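Local coordinates for DNA repair and recombination protein RadB (Thermococcus kodakarensis, PDB 2CVH) that probably takes part in DNA repair and homologous recombination as a RecA-like protein that binds DNA and has very weak ATPase activity, at residues 138-141 and 142-146. Numbering follows the deposited sequence.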
loop_
_atom_site.group_PDB
_atom_site.type_symbol
_atom_site.label_atom_id
_atom_site.label_comp_id
_atom_site.label_asym_id
_atom_site.label_seq_id
_atom_site.Cartn_x
_atom_site.Cartn_y
_atom_site.Cartn_z
ATOM N N LEU A 138 13.414 0.524 0.285
ATOM C CA LEU A 138 12.250 0.315 -0.579
ATOM C C LEU A 138 12.336 1.168 -1.847
ATOM O O LEU A 138 12.008 0.689 -2.943
ATOM C CB LEU A 138 10.942 0.591 0.189
ATOM C CG LEU A 138 10.650 -0.456 1.275
ATOM C CD1 LEU A 138 9.520 -0.013 2.197
ATOM C CD2 LEU A 138 10.352 -1.824 0.626
ATOM N N LEU A 139 12.769 2.424 -1.718
ATOM C CA LEU A 139 12.904 3.291 -2.899
ATOM C C LEU A 139 13.977 2.705 -3.828
ATOM O O LEU A 139 13.812 2.664 -5.048
ATOM C CB LEU A 139 13.258 4.739 -2.508
ATOM C CG LEU A 139 13.370 5.746 -3.674
ATOM C CD1 LEU A 139 12.073 5.870 -4.467
ATOM C CD2 LEU A 139 13.768 7.078 -3.124
ATOM N N TRP A 140 15.049 2.200 -3.228
ATOM C CA TRP A 140 16.150 1.555 -3.948
ATOM C C TRP A 140 15.576 0.353 -4.724
ATOM O O TRP A 140 15.812 0.199 -5.932
ATOM C CB TRP A 140 17.161 1.061 -2.908
ATOM C CG TRP A 140 18.564 0.822 -3.364
ATOM C CD1 TRP A 140 19.091 1.051 -4.608
ATOM C CD2 TRP A 140 19.637 0.318 -2.556
ATOM N NE1 TRP A 140 20.432 0.718 -4.620
ATOM C CE2 TRP A 140 20.792 0.270 -3.374
ATOM C CE3 TRP A 140 19.735 -0.099 -1.218
ATOM C CZ2 TRP A 140 22.033 -0.180 -2.897
ATOM C CZ3 TRP A 140 20.964 -0.549 -0.746
ATOM C CH2 TRP A 140 22.100 -0.582 -1.585
ATOM N N ILE A 141 14.815 -0.494 -4.031
ATOM C CA ILE A 141 14.202 -1.658 -4.684
ATOM C C ILE A 141 13.293 -1.203 -5.832
ATOM O O ILE A 141 13.385 -1.735 -6.952
ATOM C CB ILE A 141 13.373 -2.555 -3.682
ATOM C CG1 ILE A 141 14.310 -3.250 -2.689
ATOM C CG2 ILE A 141 12.539 -3.598 -4.434
ATOM C CD1 ILE A 141 13.597 -3.850 -1.488
ATOM N N ALA A 142 12.461 -0.193 -5.572
ATOM C CA ALA A 142 11.535 0.313 -6.582
ATOM C C ALA A 142 12.275 0.838 -7.804
ATOM O O ALA A 142 11.855 0.642 -8.948
ATOM C CB ALA A 142 10.662 1.396 -5.980
ATOM N N ARG A 143 13.398 1.489 -7.576
ATOM C CA ARG A 143 14.163 2.042 -8.688
ATOM C C ARG A 143 14.958 1.011 -9.471
ATOM O O ARG A 143 15.048 1.094 -10.701
ATOM C CB ARG A 143 15.087 3.136 -8.190
ATOM C CG ARG A 143 14.323 4.176 -7.487
ATOM C CD ARG A 143 14.283 5.419 -8.274
ATOM N NE ARG A 143 15.011 6.422 -7.518
ATOM C CZ ARG A 143 14.534 7.620 -7.243
ATOM N NH1 ARG A 143 13.318 7.958 -7.673
ATOM N NH2 ARG A 143 15.277 8.464 -6.533
ATOM N N LYS A 144 15.538 0.042 -8.779
ATOM C CA LYS A 144 16.303 -0.962 -9.488
ATOM C C LYS A 144 15.421 -1.811 -10.410
ATOM O O LYS A 144 15.846 -2.194 -11.505
ATOM C CB LYS A 144 17.081 -1.846 -8.510
ATOM C CG LYS A 144 18.092 -1.097 -7.643
ATOM C CD LYS A 144 18.913 -0.073 -8.441
ATOM C CE LYS A 144 18.408 1.360 -8.196
ATOM N NZ LYS A 144 18.865 2.359 -9.215
ATOM N N HIS A 145 14.184 -2.066 -9.994
ATOM C CA HIS A 145 13.273 -2.890 -10.791
ATOM C C HIS A 145 12.173 -2.129 -11.499
ATOM O O HIS A 145 11.393 -2.701 -12.259
ATOM C CB HIS A 145 12.660 -3.967 -9.896
ATOM C CG HIS A 145 13.684 -4.826 -9.228
ATOM N ND1 HIS A 145 14.043 -4.662 -7.912
ATOM C CD2 HIS A 145 14.486 -5.798 -9.719
ATOM C CE1 HIS A 145 15.027 -5.491 -7.618
ATOM N NE2 HIS A 145 15.313 -6.191 -8.699
ATOM N N ASN A 146 12.131 -0.827 -11.286
ATOM C CA ASN A 146 11.108 0.003 -11.890
ATOM C C ASN A 146 9.725 -0.588 -11.671
ATOM O O ASN A 146 9.018 -0.918 -12.620
ATOM C CB ASN A 146 11.321 0.216 -13.381
ATOM C CG ASN A 146 10.627 1.475 -13.860
ATOM O OD1 ASN A 146 10.289 2.323 -13.055
ATOM N ND2 ASN A 146 10.433 1.611 -15.156
#
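Ile141 and His145 meet at the C-terminal end of helix 128-145. This helix is the crossover of a beta-alpha-beta unit between parallel strands 106-112 and 149-153 of the RecA-like ATPase fold. Regular i to i+4 backbone bonds hold the last two turns. Ala142 N donates to Leu138 O at 2.8 Å, and Arg143 N and Lys144 N bond in the same way to Leu139 O and Trp140 O. His145 N closes the series on Ile141 O at 3.2 Å. Asn146 then leaves the helix with positive phi.

The buried side of the helix faces strand 149-153 and helix 90-101. Leu138 and Ala142 touch Val149 of the strand. Leu138 also packs on Ile95 and Ile141 on Leu98, both of helix 90-101.

Two pairs of side chains pack on the outer side. Leu139 turns its CG away from its backbone N (chi1 -178°), which carries both methyls toward Arg143. Leu139 CD1 sits over one face of the guanidinium, off toward its rim, 4.0 Å from Arg143 NH1. CD2 lies as close to Arg143 NH2. The aliphatic chain of Lys144 bends back to the indole of Trp140. Lys144 CE lies at the ring edge, near the ring plane, 3.7 Å from Trp140 CD1.

One side-chain hydrogen bond is added at the helix end. Ile141 O accepts from both His145 N and His145 ND1, which come from opposite faces of its carbonyl plane. The ND1 bond is less straight, 140° at the hydrogen. His145 ND1 stands 3.1 Å from Ile141 O, which lies 25° out of the imidazole plane.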